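Cutinase-like protein (Cryptococcus sp., PDB 2CZQ) probably hydrolyses carboxylic esters, as a cutinase-like enzyme with the alpha/beta hydrolase fold. Local coordinates at residues 160-165 with 181-186; 139-144 with 168-173; 87-92 with 115-120. One frame throughout, in Å; residues are numbered along the deposited sequence.

Along the chain, contact 3 comes first. It closes a loop from helix 86-98 through strand 108-114 to the turn that follows that strand. Contact 2 then joins the segment leading into helix 143-146 to the loop beyond strand 157-160. Contact 1 joins the start of that loop, 160-165, to segment 181-186, between helices 178-181 and 187-200. It opens before contact 2 closes, so the two cross. The Cys-161 to Cys-168 disulfide ties them together. Backbone bonds from His-119 and Pro-117 to Gly-140 and Ser-142 join contact 3 to contact 2. Gly-115 does the same for contact 1 through Val-160.

Contact 1. Residues 160-165 with 181-186; sequences VCAYGD and LSYPSD
Tyr-183 reaches across to Ala-162 and Asp-165 and ends in two hydrogen bonds at its hydroxyl. Its CG stands anti to the carbonyl carbon (chi1 -57°), which starts the ring off beside the backbone N. From CB the side chain runs toward 160-165, and the outer half of the ring makes the contact. Tyr-183 CE1 comes near the backbone of that segment, 3.8 Å from Val-160 O. The same CE1 has a looser apolar neighbour in Val-160 CG1. Tyr-183 CE2, on the other flank, lies 3.2 Å from Asp-165 OD2. Tyr-183 CZ packs against Ala-162 CB at 3.9 Å.

At the tip, OH is both acceptor and donor. Ala-162 N gives Tyr-183 OH a nearly straight bond of 2.9 Å, with an N-H...O angle of 169°. Tyr-183 OH in turn donates to Asp-165 OD2 at 2.6 Å. This bond uses the anti lone pair of OD2, and OD2 lies in the ring plane at its edge. The two side chains cross at about a right angle, with carboxylate and ring planes 51° apart. The two bonds fix the hydroxyl in a buried setting.

Asp-165 closes a type II turn that starts at Ala-162, with Asp-165 N bonded to Ala-162 O at 2.9 Å. Its carboxylate has further partners: OD2 also takes a bond from His-180 ND1, and OD1 one from Val-167 N. Tyr-183 OH is thus one of several donors that hold this carboxylate, consistent with a second-shell role. Ile-114 and Val-189 also pack on the tyrosine.

Asp-165 and His-180, together with Ser-85, are probably the members of a Ser-His-Asp triad. The arrangement is consistent with the acid end of the catalytic site of an alpha/beta hydrolase.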
# COMPACT_ATOMS: atom_id res chain seq x y z
N VAL A 160 1.57 2.17 -7.45
CA VAL A 160 1.87 1.38 -8.64
C VAL A 160 0.58 1.07 -9.38
O VAL A 160 -0.33 0.43 -8.84
CB VAL A 160 2.60 0.08 -8.26
CG1 VAL A 160 2.99 -0.71 -9.50
CG2 VAL A 160 3.83 0.38 -7.39
N CYS A 161 0.51 1.55 -10.62
CA CYS A 161 -0.67 1.35 -11.45
C CYS A 161 -0.21 0.76 -12.77
O CYS A 161 0.51 1.41 -13.53
CB CYS A 161 -1.39 2.68 -11.69
SG CYS A 161 -2.87 2.50 -12.71
N ALA A 162 -0.61 -0.48 -13.03
CA ALA A 162 -0.29 -1.14 -14.28
C ALA A 162 -0.95 -0.39 -15.42
O ALA A 162 -2.11 -0.02 -15.33
CB ALA A 162 -0.76 -2.58 -14.25
N TYR A 163 -0.22 -0.18 -16.51
CA TYR A 163 -0.79 0.49 -17.67
C TYR A 163 -2.06 -0.24 -18.08
O TYR A 163 -2.07 -1.45 -18.30
CB TYR A 163 0.20 0.52 -18.82
CG TYR A 163 -0.26 1.33 -20.00
CD1 TYR A 163 -1.11 0.78 -20.96
CD2 TYR A 163 0.14 2.65 -20.15
CE1 TYR A 163 -1.54 1.53 -22.05
CE2 TYR A 163 -0.28 3.41 -21.24
CZ TYR A 163 -1.12 2.84 -22.19
OH TYR A 163 -1.55 3.57 -23.27
N GLY A 164 -3.15 0.52 -18.19
CA GLY A 164 -4.40 -0.07 -18.61
C GLY A 164 -5.21 -0.79 -17.55
O GLY A 164 -6.21 -1.41 -17.88
N ASP A 165 -4.80 -0.70 -16.28
CA ASP A 165 -5.64 -1.17 -15.18
C ASP A 165 -6.77 -0.16 -15.01
O ASP A 165 -6.52 0.97 -14.60
CB ASP A 165 -4.78 -1.28 -13.91
CG ASP A 165 -5.59 -1.52 -12.65
OD1 ASP A 165 -6.84 -1.44 -12.69
OD2 ASP A 165 -5.02 -1.81 -11.57
N LEU A 181 -5.79 -7.37 -12.25
CA LEU A 181 -5.59 -8.66 -11.60
C LEU A 181 -4.13 -9.13 -11.68
O LEU A 181 -3.80 -10.17 -11.13
CB LEU A 181 -6.52 -9.72 -12.22
CG LEU A 181 -8.01 -9.36 -12.28
CD1 LEU A 181 -8.80 -10.43 -13.01
CD2 LEU A 181 -8.59 -9.13 -10.89
N SER A 182 -3.28 -8.36 -12.35
CA SER A 182 -1.93 -8.79 -12.71
C SER A 182 -0.93 -8.75 -11.55
O SER A 182 0.05 -9.49 -11.54
CB SER A 182 -1.39 -7.94 -13.88
OG SER A 182 -1.16 -6.59 -13.47
N TYR A 183 -1.19 -7.88 -10.58
CA TYR A 183 -0.17 -7.52 -9.60
C TYR A 183 0.46 -8.68 -8.83
O TYR A 183 1.67 -8.66 -8.63
CB TYR A 183 -0.66 -6.46 -8.63
CG TYR A 183 -1.14 -5.21 -9.30
CD1 TYR A 183 -0.25 -4.21 -9.69
CD2 TYR A 183 -2.49 -5.01 -9.54
CE1 TYR A 183 -0.70 -3.05 -10.31
CE2 TYR A 183 -2.96 -3.86 -10.15
CZ TYR A 183 -2.05 -2.88 -10.54
OH TYR A 183 -2.47 -1.72 -11.14
N PRO A 184 -0.33 -9.65 -8.35
CA PRO A 184 0.25 -10.73 -7.53
C PRO A 184 1.44 -11.42 -8.19
O PRO A 184 2.36 -11.82 -7.48
CB PRO A 184 -0.91 -11.70 -7.34
CG PRO A 184 -2.11 -10.81 -7.37
CD PRO A 184 -1.80 -9.81 -8.46
N SER A 185 1.41 -11.57 -9.51
CA SER A 185 2.46 -12.29 -10.20
C SER A 185 3.35 -11.43 -11.08
O SER A 185 4.26 -11.95 -11.74
CB SER A 185 1.87 -13.46 -10.99
OG SER A 185 1.57 -14.50 -10.09
N ASP A 186 3.13 -10.13 -11.08
CA ASP A 186 3.98 -9.24 -11.85
C ASP A 186 5.32 -9.11 -11.14
O ASP A 186 5.38 -8.62 -10.01
CB ASP A 186 3.31 -7.89 -12.04
CG ASP A 186 4.04 -7.03 -13.02
OD1 ASP A 186 5.21 -6.67 -12.75
OD2 ASP A 186 3.52 -6.66 -14.08

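Contact 2. Residues 139-144 with 168-173; sequences NGLSVA and CDTAHG
The loop after strand 157-160, which the Cys-161 to Cys-168 disulfide ties back on itself, is joined here to segment 139-144 through Thr-170 and Asn-139. Thr-170 N donates to Asn-139 O at 3.0 Å. The bond is nearly straight, at 165°, and points almost along the C=O axis. Thr-170 sends OG1 to two waters and CG2 to Leu-141. Its OG1 sits between the backbone N and the carbonyl carbon (chi1 64°), on the side where the waters lie. One water accepts from Asn-139 N at 2.8 Å and is bonded to Thr-170 OG1. The second donates to Gly-140 O and is held by Thr-170 OG1 at 2.7 Å. The hydroxyl therefore reaches backbone atoms of both Asn-139 and Gly-140 through water.

Thr-170 CG2 makes the apolar part. It touches Leu-141 CD2 at 3.7 Å, and the two side chains cross obliquely. The backbones come close where Gly-140 passes Cys-168, with their CA atoms 3.8 Å apart.

Asp-169 CB points away from 139-144, and its carboxylate bonds within its own loop. Asp-169 OD1 takes His-172 N from above the carboxylate plane at 2.9 Å, an Asx motif. Asp-169 OD2 uses its syn lone pair to receive His-172 ND1 at 2.6 Å, nearly in the ring plane. Gly-164 N is a further donor to OD2. The histidine ring stacks with Tyr-163.

The contact is a water-bridged loop-to-loop junction beside the Cys-161 to Cys-168 disulfide of this alpha/beta hydrolase fold.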
# COMPACT_ATOMS: atom_id res chain seq x y z
N ASN A 139 -6.03 9.17 -13.64
CA ASN A 139 -6.84 9.13 -12.43
C ASN A 139 -7.55 7.80 -12.28
O ASN A 139 -7.94 7.18 -13.26
CB ASN A 139 -7.89 10.23 -12.49
CG ASN A 139 -7.29 11.61 -12.32
OD1 ASN A 139 -6.57 11.86 -11.36
ND2 ASN A 139 -7.58 12.50 -13.26
N GLY A 140 -7.75 7.40 -11.03
CA GLY A 140 -8.53 6.23 -10.72
C GLY A 140 -10.02 6.51 -10.69
O GLY A 140 -10.47 7.66 -10.79
N LEU A 141 -10.80 5.45 -10.53
CA LEU A 141 -12.25 5.54 -10.56
C LEU A 141 -12.85 6.35 -9.42
O LEU A 141 -13.94 6.92 -9.57
CB LEU A 141 -12.86 4.14 -10.52
CG LEU A 141 -12.67 3.29 -11.78
CD1 LEU A 141 -12.95 1.84 -11.48
CD2 LEU A 141 -13.57 3.79 -12.91
N SER A 142 -12.15 6.41 -8.29
CA SER A 142 -12.72 6.94 -7.05
C SER A 142 -12.11 8.24 -6.56
O SER A 142 -12.61 8.82 -5.60
CB SER A 142 -12.63 5.90 -5.93
OG SER A 142 -13.33 4.72 -6.26
N VAL A 143 -11.02 8.69 -7.17
CA VAL A 143 -10.27 9.82 -6.64
C VAL A 143 -11.13 11.09 -6.52
O VAL A 143 -10.95 11.86 -5.58
CB VAL A 143 -8.96 10.07 -7.42
CG1 VAL A 143 -9.23 10.52 -8.87
CG2 VAL A 143 -8.07 11.06 -6.69
N ALA A 144 -12.06 11.29 -7.45
CA ALA A 144 -12.86 12.51 -7.45
C ALA A 144 -13.65 12.70 -6.16
O ALA A 144 -13.76 13.82 -5.66
CB ALA A 144 -13.78 12.56 -8.67
N CYS A 168 -7.24 2.09 -11.51
CA CYS A 168 -6.33 3.20 -11.22
C CYS A 168 -6.02 4.08 -12.43
O CYS A 168 -5.52 5.19 -12.27
CB CYS A 168 -5.03 2.69 -10.58
SG CYS A 168 -4.15 1.44 -11.52
N ASP A 169 -6.33 3.57 -13.63
CA ASP A 169 -5.99 4.20 -14.90
C ASP A 169 -7.23 4.22 -15.79
O ASP A 169 -7.44 3.33 -16.62
CB ASP A 169 -4.85 3.42 -15.56
CG ASP A 169 -4.46 3.96 -16.92
OD1 ASP A 169 -5.05 4.95 -17.41
OD2 ASP A 169 -3.52 3.41 -17.55
N THR A 170 -8.07 5.24 -15.60
CA THR A 170 -9.28 5.34 -16.40
C THR A 170 -9.01 5.91 -17.79
O THR A 170 -9.90 5.90 -18.64
CB THR A 170 -10.39 6.15 -15.72
OG1 THR A 170 -9.96 7.50 -15.54
CG2 THR A 170 -10.70 5.61 -14.31
N ALA A 171 -7.79 6.39 -18.02
CA ALA A 171 -7.41 6.84 -19.36
C ALA A 171 -7.25 5.66 -20.31
O ALA A 171 -7.88 5.60 -21.36
CB ALA A 171 -6.15 7.69 -19.32
N HIS A 172 -6.41 4.70 -19.91
CA HIS A 172 -6.05 3.60 -20.80
C HIS A 172 -6.75 2.30 -20.47
O HIS A 172 -6.72 1.37 -21.26
CB HIS A 172 -4.55 3.34 -20.79
CG HIS A 172 -3.71 4.57 -20.70
ND1 HIS A 172 -2.92 4.83 -19.60
CD2 HIS A 172 -3.51 5.60 -21.56
CE1 HIS A 172 -2.28 5.98 -19.78
NE2 HIS A 172 -2.63 6.46 -20.96
N GLY A 173 -7.35 2.22 -19.28
CA GLY A 173 -7.97 1.00 -18.82
C GLY A 173 -9.48 1.02 -18.98
O GLY A 173 -10.06 2.04 -19.33
O HOH W 1 -7.47 9.01 -16.00
O HOH W 2 -11.03 8.75 -13.40

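Contact 3. Residues 87-92 with 115-120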
# COMPACT_ATOMS: atom_id res chain seq x y z
N GLY A 87 -8.43 -2.17 -0.83
CA GLY A 87 -7.47 -2.00 0.25
C GLY A 87 -6.54 -0.81 0.07
O GLY A 87 -6.08 -0.23 1.05
N ALA A 88 -6.25 -0.46 -1.18
CA ALA A 88 -5.49 0.75 -1.46
C ALA A 88 -6.30 1.98 -1.06
O ALA A 88 -5.77 2.89 -0.42
CB ALA A 88 -5.08 0.82 -2.93
N ALA A 89 -7.58 2.02 -1.42
CA ALA A 89 -8.45 3.12 -1.03
C ALA A 89 -8.54 3.22 0.50
O ALA A 89 -8.42 4.30 1.07
CB ALA A 89 -9.84 2.95 -1.64
N ALA A 90 -8.71 2.08 1.17
CA ALA A 90 -8.76 2.09 2.63
C ALA A 90 -7.49 2.66 3.24
O ALA A 90 -7.53 3.37 4.26
CB ALA A 90 -9.02 0.69 3.17
N THR A 91 -6.35 2.36 2.61
CA THR A 91 -5.06 2.87 3.06
C THR A 91 -4.94 4.37 2.84
O THR A 91 -4.51 5.11 3.73
CB THR A 91 -3.93 2.12 2.35
OG1 THR A 91 -4.01 0.72 2.65
CG2 THR A 91 -2.57 2.54 2.88
N VAL A 92 -5.33 4.84 1.65
CA VAL A 92 -5.33 6.26 1.34
C VAL A 92 -6.14 7.04 2.38
O VAL A 92 -5.69 8.07 2.89
CB VAL A 92 -5.87 6.52 -0.08
CG1 VAL A 92 -6.15 7.99 -0.30
CG2 VAL A 92 -4.88 5.99 -1.12
N GLY A 115 -3.08 -0.92 -7.87
CA GLY A 115 -4.45 -0.88 -8.36
C GLY A 115 -5.34 0.06 -7.56
O GLY A 115 -6.46 -0.30 -7.17
N ASN A 116 -4.85 1.27 -7.32
CA ASN A 116 -5.48 2.21 -6.40
C ASN A 116 -6.67 2.94 -7.01
O ASN A 116 -6.48 3.74 -7.93
CB ASN A 116 -4.42 3.23 -5.97
CG ASN A 116 -4.92 4.23 -4.97
OD1 ASN A 116 -5.98 4.06 -4.35
ND2 ASN A 116 -4.15 5.30 -4.80
N PRO A 117 -7.89 2.73 -6.51
CA PRO A 117 -9.04 3.50 -7.01
C PRO A 117 -8.87 5.00 -6.81
O PRO A 117 -9.48 5.79 -7.53
CB PRO A 117 -10.21 2.99 -6.15
CG PRO A 117 -9.76 1.65 -5.64
CD PRO A 117 -8.29 1.80 -5.44
N ASP A 118 -8.03 5.38 -5.84
CA ASP A 118 -7.81 6.79 -5.52
C ASP A 118 -6.58 7.37 -6.20
O ASP A 118 -6.07 8.42 -5.80
CB ASP A 118 -7.68 6.97 -4.01
CG ASP A 118 -8.91 6.55 -3.27
OD1 ASP A 118 -9.99 6.47 -3.91
OD2 ASP A 118 -8.87 6.30 -2.04
N HIS A 119 -6.09 6.69 -7.24
CA HIS A 119 -4.93 7.14 -7.98
C HIS A 119 -5.17 8.56 -8.51
O HIS A 119 -6.21 8.84 -9.09
CB HIS A 119 -4.67 6.13 -9.10
CG HIS A 119 -3.42 6.36 -9.86
ND1 HIS A 119 -2.25 5.65 -9.67
CD2 HIS A 119 -3.17 7.22 -10.87
CE1 HIS A 119 -1.34 6.08 -10.53
NE2 HIS A 119 -1.87 7.03 -11.27
N LYS A 120 -4.19 9.44 -8.30
CA LYS A 120 -4.34 10.85 -8.65
C LYS A 120 -3.30 11.27 -9.67
O LYS A 120 -2.10 11.15 -9.42
CB LYS A 120 -4.23 11.73 -7.41
CG LYS A 120 -4.23 13.23 -7.74
CD LYS A 120 -4.14 14.11 -6.51
CE LYS A 120 -3.75 15.53 -6.87
NZ LYS A 120 -4.82 16.24 -7.61
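Ala-88, Ala-89 and Val-92 present one side of their helix to Asn-116, Pro-117 and Asp-118. Asn-116 and Val-92 cross at about a right angle. Asn-116 has CG anti to the backbone N (chi1 -178°), and this carries its amide to the helix. Asn-116 OD1 rests 3.7 Å from Ala-88 CB, and Asn-116 ND2 lies 3.8 Å from Val-92 CG2.

Asp-118 instead meets Val-92 obliquely. Its CB points toward the helix. Asp-118 OD2 lies against apolar carbon: 3.4 Å from Ala-89 CA and 3.6 Å from Val-92 CG1. Pro-117 fills in beside the alanines, with Pro-117 CG 4.2 Å from Ala-89 CB.

Several polar atoms of the turn have partners away from helix 86-98. Asn-116 OD1 accepts Asp-118 N at 2.9 Å, an Asx turn in which the donor stands above the carbonyl plane. This lies within a type I turn from Asn-116 to His-119. Asn-116 ND2 bonds Asp-159 OD2, and Asp-118 OD1 bonds Gln-146 NE2.

Helix 86-98 begins within what is probably the nucleophile elbow, whose GxSxG pattern ends at Gly-87. Ala-88 and Val-92 also touch Leu-113 of strand 108-114. The turn after strand 108-114 thus packs against the first turns of helix 86-98, and Gln-146 of helix 143-146 meets both sides of the contact, at Ala-89 and Asp-118.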